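Long-range contacts in lipid II:glycine glycyltransferase (Staphylococcus aureus, PDB 6SNR), which probably adds the first glycine of the pentaglycine cross-bridge to the lysine of membrane-bound lipid II, taking it from glycyl-tRNA: residues 24-30 with 55-59; 224-229 with 308-312. One frame throughout, in Å; residues are numbered along the deposited sequence.

The two contacts belong to two different mixed sheets, which form the cores of the two acetyltransferase-like halves of the FemABX fold. Both segments of contact 1 precede contact 2 in the chain; contact 1 packs the start of helix 27-33 on strand 50-61. Contact 2 pairs strands 226-233 and 302-312, between which the chain runs out and back as the long helices 235-262 and 267-297. The centres of the two contacts lie about 17 Å apart, yet they touch: Leu26 CD1 is 3.9 Å from Phe311 O and 4.1 Å from Ala312 CB. Segment 24-30 thus faces its own sheet and also the second half, to which Lys28 adds salt bridges with Glu222 and Asp223.

Contact 1 (24-30 with 55-59)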
ATOM      1  N   LEU A  24       2.176  -9.767   7.017  1.00 14.34           N
ATOM      2  CA  LEU A  24       1.462 -10.202   8.206  1.00 15.77           C
ATOM      3  C   LEU A  24       2.144 -11.390   8.920  1.00 15.66           C
ATOM      4  O   LEU A  24       1.679 -11.763   9.991  1.00 16.75           O
ATOM      5  CB  LEU A  24      -0.009 -10.521   7.851  1.00 18.15           C
ATOM      6  CG  LEU A  24      -0.863  -9.429   7.232  1.00 19.64           C
ATOM      7  CD1 LEU A  24      -2.375  -9.713   7.351  1.00 19.36           C
ATOM      8  CD2 LEU A  24      -0.504  -7.990   7.502  1.00 21.07           C
ATOM      9  N   GLN A  25       3.252 -11.906   8.351  1.00 15.58           N
ATOM     10  CA  GLN A  25       4.086 -12.928   8.979  1.00 14.28           C
ATOM     11  C   GLN A  25       5.394 -12.389   9.574  1.00 15.33           C
ATOM     12  O   GLN A  25       6.205 -13.182  10.088  1.00 16.00           O
ATOM     13  CB  GLN A  25       4.339 -14.088   8.060  1.00 14.22           C
ATOM     14  CG  GLN A  25       3.096 -14.952   7.813  1.00 14.00           C
ATOM     15  CD  GLN A  25       2.780 -15.773   9.064  1.00 14.14           C
ATOM     16  OE1 GLN A  25       1.803 -15.521   9.850  1.00 16.75           O
ATOM     17  NE2 GLN A  25       3.628 -16.678   9.282  1.00 13.38           N
ATOM     18  N   LEU A  26       5.613 -11.089   9.480  1.00 15.76           N
ATOM     19  CA  LEU A  26       6.841 -10.482  10.062  1.00 14.93           C
ATOM     20  C   LEU A  26       6.725 -10.315  11.559  1.00 14.34           C
ATOM     21  O   LEU A  26       5.669  -9.969  12.102  1.00 15.59           O
ATOM     22  CB  LEU A  26       7.152  -9.107   9.415  1.00 16.08           C
ATOM     23  CG  LEU A  26       7.418  -9.129   7.909  1.00 16.83           C
ATOM     24  CD1 LEU A  26       7.708  -7.701   7.437  1.00 17.20           C
ATOM     25  CD2 LEU A  26       8.590 -10.040   7.593  1.00 17.57           C
ATOM     26  N   THR A  27       7.872 -10.455  12.248  1.00 15.80           N
ATOM     27  CA  THR A  27       7.866 -10.300  13.663  1.00 15.20           C
ATOM     28  C   THR A  27       7.415  -8.922  14.172  1.00 16.07           C
ATOM     29  O   THR A  27       6.755  -8.825  15.187  1.00 17.70           O
ATOM     30  CB  THR A  27       9.211 -10.713  14.330  1.00 16.47           C
ATOM     31  OG1 THR A  27      10.241  -9.758  13.994  1.00 18.15           O
ATOM     32  CG2 THR A  27       9.648 -12.085  13.951  1.00 16.00           C
ATOM     33  N   LYS A  28       7.772  -7.836  13.454  1.00 15.95           N
ATOM     34  CA  LYS A  28       7.360  -6.513  13.884  1.00 17.03           C
ATOM     35  C   LYS A  28       5.859  -6.267  13.620  1.00 15.94           C
ATOM     36  O   LYS A  28       5.258  -5.440  14.287  1.00 17.38           O
ATOM     37  CB  LYS A  28       8.202  -5.427  13.194  1.00 18.44           C
ATOM     38  CG  LYS A  28       9.661  -5.465  13.532  1.00 21.66           C
ATOM     39  CD  LYS A  28       9.918  -5.206  14.990  1.00 23.50           C
ATOM     40  CE  LYS A  28      11.383  -4.789  15.174  1.00 24.92           C
ATOM     41  NZ  LYS A  28      11.749  -3.565  14.374  1.00 28.74           N
ATOM     42  N   TRP A  29       5.278  -7.018  12.678  1.00 16.61           N
ATOM     43  CA  TRP A  29       3.796  -6.958  12.528  1.00 16.59           C
ATOM     44  C   TRP A  29       3.130  -7.556  13.783  1.00 16.81           C
ATOM     45  O   TRP A  29       2.156  -7.001  14.348  1.00 16.23           O
ATOM     46  CB  TRP A  29       3.340  -7.688  11.296  1.00 17.70           C
ATOM     47  CG  TRP A  29       1.869  -7.616  11.146  1.00 18.42           C
ATOM     48  CD1 TRP A  29       0.963  -8.578  11.494  1.00 19.68           C
ATOM     49  CD2 TRP A  29       1.108  -6.497  10.680  1.00 22.80           C
ATOM     50  NE1 TRP A  29      -0.298  -8.125  11.280  1.00 22.41           N
ATOM     51  CE2 TRP A  29      -0.247  -6.859  10.774  1.00 23.94           C
ATOM     52  CE3 TRP A  29       1.438  -5.222  10.198  1.00 25.51           C
ATOM     53  CZ2 TRP A  29      -1.265  -6.017  10.361  1.00 27.38           C
ATOM     54  CZ3 TRP A  29       0.435  -4.382   9.819  1.00 28.83           C
ATOM     55  CH2 TRP A  29      -0.912  -4.781   9.904  1.00 27.55           C
ATOM     56  N   ALA A  30       3.651  -8.681  14.264  1.00 17.59           N
ATOM     57  CA  ALA A  30       3.148  -9.220  15.555  1.00 19.82           C
ATOM     58  C   ALA A  30       3.257  -8.231  16.676  1.00 18.99           C
ATOM     59  O   ALA A  30       2.341  -8.115  17.499  1.00 20.46           O
ATOM     60  CB  ALA A  30       3.848 -10.524  15.905  1.00 20.69           C
ATOM     61  N   ALA A  55       6.330 -20.153  10.298  1.00 16.76           N
ATOM     62  CA  ALA A  55       5.025 -19.560  10.554  1.00 14.36           C
ATOM     63  C   ALA A  55       5.045 -18.806  11.863  1.00 16.10           C
ATOM     64  O   ALA A  55       5.700 -19.200  12.834  1.00 15.91           O
ATOM     65  CB  ALA A  55       3.935 -20.635  10.519  1.00 15.34           C
ATOM     66  N   GLN A  56       4.365 -17.678  11.879  1.00 15.03           N
ATOM     67  CA  GLN A  56       4.113 -16.902  13.033  1.00 14.36           C
ATOM     68  C   GLN A  56       2.630 -17.043  13.412  1.00 16.56           C
ATOM     69  O   GLN A  56       1.735 -16.763  12.623  1.00 15.96           O
ATOM     70  CB  GLN A  56       4.411 -15.436  12.740  1.00 16.15           C
ATOM     71  CG  GLN A  56       4.188 -14.560  13.893  1.00 16.87           C
ATOM     72  CD  GLN A  56       4.787 -13.212  13.661  1.00 19.68           C
ATOM     73  OE1 GLN A  56       4.233 -12.382  12.918  1.00 21.68           O
ATOM     74  NE2 GLN A  56       5.925 -12.998  14.254  1.00 16.57           N
ATOM     75  N   LEU A  57       2.396 -17.554  14.597  1.00 14.93           N
ATOM     76  CA  LEU A  57       1.055 -17.836  15.142  1.00 14.70           C
ATOM     77  C   LEU A  57       0.655 -16.745  16.061  1.00 16.57           C
ATOM     78  O   LEU A  57       1.416 -16.374  16.990  1.00 17.73           O
ATOM     79  CB  LEU A  57       1.095 -19.186  15.937  1.00 14.96           C
ATOM     80  CG  LEU A  57       1.228 -20.509  15.197  1.00 16.54           C
ATOM     81  CD1 LEU A  57       2.343 -20.640  14.203  1.00 16.89           C
ATOM     82  CD2 LEU A  57       1.323 -21.627  16.257  1.00 16.91           C
ATOM     83  N   LEU A  58      -0.534 -16.174  15.878  1.00 15.13           N
ATOM     84  CA  LEU A  58      -1.054 -15.194  16.771  1.00 16.44           C
ATOM     85  C   LEU A  58      -2.205 -15.829  17.521  1.00 16.61           C
ATOM     86  O   LEU A  58      -3.115 -16.403  16.928  1.00 17.13           O
ATOM     87  CB  LEU A  58      -1.573 -13.946  16.034  1.00 18.19           C
ATOM     88  CG  LEU A  58      -0.446 -13.158  15.349  1.00 19.56           C
ATOM     89  CD1 LEU A  58      -1.009 -12.013  14.485  1.00 19.77           C
ATOM     90  CD2 LEU A  58       0.490 -12.598  16.388  1.00 21.79           C
ATOM     91  N   PHE A  59      -2.185 -15.654  18.824  1.00 15.51           N
ATOM     92  CA  PHE A  59      -3.282 -16.116  19.702  1.00 16.08           C
ATOM     93  C   PHE A  59      -4.041 -15.001  20.376  1.00 17.37           C
ATOM     94  O   PHE A  59      -3.446 -14.005  20.837  1.00 17.08           O
ATOM     95  CB  PHE A  59      -2.664 -17.025  20.834  1.00 15.91           C
ATOM     96  CG  PHE A  59      -2.129 -18.305  20.337  1.00 15.26           C
ATOM     97  CD1 PHE A  59      -2.891 -19.441  20.268  1.00 14.90           C
ATOM     98  CD2 PHE A  59      -0.798 -18.435  19.964  1.00 16.88           C
ATOM     99  CE1 PHE A  59      -2.382 -20.624  19.800  1.00 15.78           C
ATOM    100  CE2 PHE A  59      -0.297 -19.605  19.483  1.00 16.03           C
ATOM    101  CZ  PHE A  59      -1.069 -20.737  19.391  1.00 16.32           C
TER
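Gln56 dominates this contact. From the middle of strand 50-61 its side chain points toward segment 24-30, extended with chi1 and chi2 both t, so that the amide reaches the first turn of helix 27-33. Gln56 CD lies 3.7 Å from Leu26 O, 4.2 Å from Thr27 CA and 3.6 Å from Ala30 CB. A long, flexible polar residue suits this place, because Leu26 is the N-cap and the surroundings mix backbone polar groups with an apolar methyl. Gln25 approaches from the 3-10 turn that precedes the helix. With chi1 and chi2 both m, its side chain bends over to the strand, leaving Gln25 CD 3.8 Å from Gln56 N and 3.8 Å from Gln56 O; a buried amide offers polar atoms beside that backbone. The arrangement is a helix laid on the face of the sheet in an acetyltransferase-like half of the FemABX fold, with strand 50-61 flanked by strands 39-47 and 68-78. Ala30, one turn beyond the N-cap Leu26, points at the sheet, and its CB meets Leu58 CD2 at 4.0 Å. Its small side chain lets the helix sit close, while Leu58, two residues beyond Gln56, also packs on Ala40 of strand 39-47.

Contact 2 (224-229 with 308-312); sequences GDAELF and LLMFA
An antiparallel strand pair of the second mixed sheet joins the start of strand 226-233 to the end of strand 302-312, remote from the helical arm. The short axes approach to 4.7 Å at 157°. Residues 226-229 and 308-311 are extended (phi -106 to -142°, psi 123 to 163°). Ala226 with Met310 (CA-CA 4.4 Å) and Leu228 with Leu308 (4.7 Å) are non-hydrogen-bonded pairs flanking hydrogen-bonded Glu227 with Leu309: Glu227 N donates to Leu309 O (2.8 Å), Leu309 N to Glu227 O (2.9 Å). Phe311 N also donates a hydrogen bond to Asp225 O (3.0 Å). Asp225 (-92/1) follows Gly224 (82/12), C' of a Schellman motif ending helix 210-220; glycine suits the positive phi. Ala226 CB touches Met310 SD (3.7 Å; Met310 m, m), and Leu228 CD1 (t, p) meets Leu308 CD2 (m, t) at 4.0 Å under helices 189-202 and 210-220, an apolar face. The other mixes Leu309 (t, p), whose CD2 meets Phe229 CE1 (3.8 Å), with Glu227 (m, m), whose end leads away. Phe311 (m) sets its ring edge to Asp225 CA; Asp225 (m) salt-bridges Lys16. Such buried neighbouring strands, covered by helices, typify the acetyltransferase-like core of FemABX enzymes.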
ATOM      1  N   GLY A 224      12.822  -0.109   7.798  1.00 20.41           N
ATOM      2  CA  GLY A 224      12.503   0.411   6.477  1.00 21.65           C
ATOM      3  C   GLY A 224      11.228  -0.212   5.894  1.00 20.78           C
ATOM      4  O   GLY A 224      10.974  -0.147   4.703  1.00 20.93           O
ATOM      5  N   ASP A 225      10.498  -0.913   6.738  1.00 19.34           N
ATOM      6  CA  ASP A 225       9.261  -1.604   6.333  1.00 18.15           C
ATOM      7  C   ASP A 225       7.953  -0.846   6.494  1.00 18.46           C
ATOM      8  O   ASP A 225       6.886  -1.403   6.202  1.00 17.97           O
ATOM      9  CB  ASP A 225       9.197  -2.970   7.055  1.00 18.46           C
ATOM     10  CG  ASP A 225      10.337  -3.890   6.629  1.00 19.55           C
ATOM     11  OD1 ASP A 225      10.735  -3.825   5.451  1.00 19.49           O
ATOM     12  OD2 ASP A 225      10.777  -4.729   7.454  1.00 19.46           O
ATOM     13  N   ALA A 226       8.022   0.392   6.966  1.00 19.18           N
ATOM     14  CA  ALA A 226       6.904   1.335   6.973  1.00 19.11           C
ATOM     15  C   ALA A 226       7.483   2.702   6.653  1.00 20.91           C
ATOM     16  O   ALA A 226       8.494   3.092   7.241  1.00 21.05           O
ATOM     17  CB  ALA A 226       6.211   1.367   8.280  1.00 18.80           C
ATOM     18  N   GLU A 227       6.853   3.421   5.711  1.00 18.97           N
ATOM     19  CA  GLU A 227       7.194   4.820   5.454  1.00 20.10           C
ATOM     20  C   GLU A 227       5.936   5.653   5.286  1.00 19.17           C
ATOM     21  O   GLU A 227       4.932   5.189   4.759  1.00 18.18           O
ATOM     22  CB  GLU A 227       8.047   4.941   4.198  1.00 20.63           C
ATOM     23  CG  GLU A 227       9.296   4.068   4.241  1.00 22.33           C
ATOM     24  CD  GLU A 227      10.434   4.668   5.062  1.00 25.15           C
ATOM     25  OE1 GLU A 227      10.402   5.867   5.410  1.00 26.69           O
ATOM     26  OE2 GLU A 227      11.371   3.907   5.341  1.00 24.09           O
ATOM     27  N   LEU A 228       6.019   6.914   5.725  1.00 18.25           N
ATOM     28  CA  LEU A 228       4.962   7.865   5.577  1.00 20.06           C
ATOM     29  C   LEU A 228       5.331   8.863   4.485  1.00 20.49           C
ATOM     30  O   LEU A 228       6.458   9.366   4.475  1.00 21.57           O
ATOM     31  CB  LEU A 228       4.756   8.624   6.874  1.00 19.31           C
ATOM     32  CG  LEU A 228       3.761   9.793   6.851  1.00 20.36           C
ATOM     33  CD1 LEU A 228       2.347   9.306   6.626  1.00 20.71           C
ATOM     34  CD2 LEU A 228       3.875  10.640   8.126  1.00 22.78           C
ATOM     35  N   PHE A 229       4.397   9.120   3.574  1.00 18.38           N
ATOM     36  CA  PHE A 229       4.629  10.119   2.499  1.00 19.42           C
ATOM     37  C   PHE A 229       3.596  11.199   2.709  1.00 18.64           C
ATOM     38  O   PHE A 229       2.456  10.888   3.053  1.00 18.52           O
ATOM     39  CB  PHE A 229       4.503   9.490   1.099  1.00 18.52           C
ATOM     40  CG  PHE A 229       5.600   8.554   0.774  1.00 19.57           C
ATOM     41  CD1 PHE A 229       5.574   7.263   1.269  1.00 19.83           C
ATOM     42  CD2 PHE A 229       6.689   8.956   0.034  1.00 21.11           C
ATOM     43  CE1 PHE A 229       6.619   6.413   1.046  1.00 20.07           C
ATOM     44  CE2 PHE A 229       7.727   8.079  -0.232  1.00 22.42           C
ATOM     45  CZ  PHE A 229       7.679   6.790   0.296  1.00 21.08           C
ATOM     46  N   LEU A 308       0.600   5.763   4.024  1.00 17.64           N
ATOM     47  CA  LEU A 308       1.536   4.815   4.604  1.00 18.63           C
ATOM     48  C   LEU A 308       1.819   3.660   3.645  1.00 17.76           C
ATOM     49  O   LEU A 308       0.875   3.048   3.132  1.00 17.39           O
ATOM     50  CB  LEU A 308       0.935   4.315   5.900  1.00 19.62           C
ATOM     51  CG  LEU A 308       0.941   5.239   7.120  1.00 22.83           C
ATOM     52  CD1 LEU A 308       0.073   4.665   8.253  1.00 25.95           C
ATOM     53  CD2 LEU A 308       2.348   5.471   7.617  1.00 26.39           C
ATOM     54  N   LEU A 309       3.110   3.374   3.416  1.00 17.05           N
ATOM     55  CA  LEU A 309       3.617   2.382   2.475  1.00 17.41           C
ATOM     56  C   LEU A 309       4.421   1.365   3.282  1.00 16.51           C
ATOM     57  O   LEU A 309       5.305   1.745   4.031  1.00 17.78           O
ATOM     58  CB  LEU A 309       4.556   3.029   1.460  1.00 18.85           C
ATOM     59  CG  LEU A 309       5.193   2.176   0.388  1.00 19.68           C
ATOM     60  CD1 LEU A 309       4.122   1.619  -0.529  1.00 18.43           C
ATOM     61  CD2 LEU A 309       6.272   2.944  -0.395  1.00 18.91           C
ATOM     62  N   MET A 310       4.042   0.087   3.192  1.00 16.82           N
ATOM     63  CA  MET A 310       4.735  -0.993   3.930  1.00 17.58           C
ATOM     64  C   MET A 310       5.484  -1.889   3.011  1.00 15.91           C
ATOM     65  O   MET A 310       5.214  -1.937   1.808  1.00 15.35           O
ATOM     66  CB  MET A 310       3.703  -1.873   4.684  1.00 18.01           C
ATOM     67  CG  MET A 310       2.623  -1.149   5.411  1.00 22.12           C
ATOM     68  SD  MET A 310       3.165   0.155   6.510  1.00 25.23           S
ATOM     69  CE  MET A 310       2.478   1.531   5.703  1.00 33.13           C
ATOM     70  N   PHE A 311       6.424  -2.695   3.535  1.00 16.16           N
ATOM     71  CA  PHE A 311       7.187  -3.622   2.727  1.00 14.98           C
ATOM     72  C   PHE A 311       7.373  -4.968   3.427  1.00 15.34           C
ATOM     73  O   PHE A 311       7.483  -5.024   4.672  1.00 15.61           O
ATOM     74  CB  PHE A 311       8.611  -3.147   2.475  1.00 15.90           C
ATOM     75  CG  PHE A 311       8.684  -1.894   1.625  1.00 17.04           C
ATOM     76  CD1 PHE A 311       8.625  -0.640   2.197  1.00 17.42           C
ATOM     77  CD2 PHE A 311       8.791  -2.023   0.282  1.00 18.80           C
ATOM     78  CE1 PHE A 311       8.685   0.522   1.385  1.00 19.80           C
ATOM     79  CE2 PHE A 311       8.856  -0.903  -0.529  1.00 20.37           C
ATOM     80  CZ  PHE A 311       8.790   0.365   0.019  1.00 20.22           C
ATOM     81  N   ALA A 312       7.475  -5.984   2.610  1.00 14.90           N
ATOM     82  CA  ALA A 312       7.922  -7.323   3.018  1.00 16.02           C
ATOM     83  C   ALA A 312       8.701  -7.928   1.891  1.00 15.75           C
ATOM     84  O   ALA A 312       8.164  -8.616   1.036  1.00 18.97           O
ATOM     85  CB  ALA A 312       6.723  -8.208   3.443  1.00 16.18           C
TER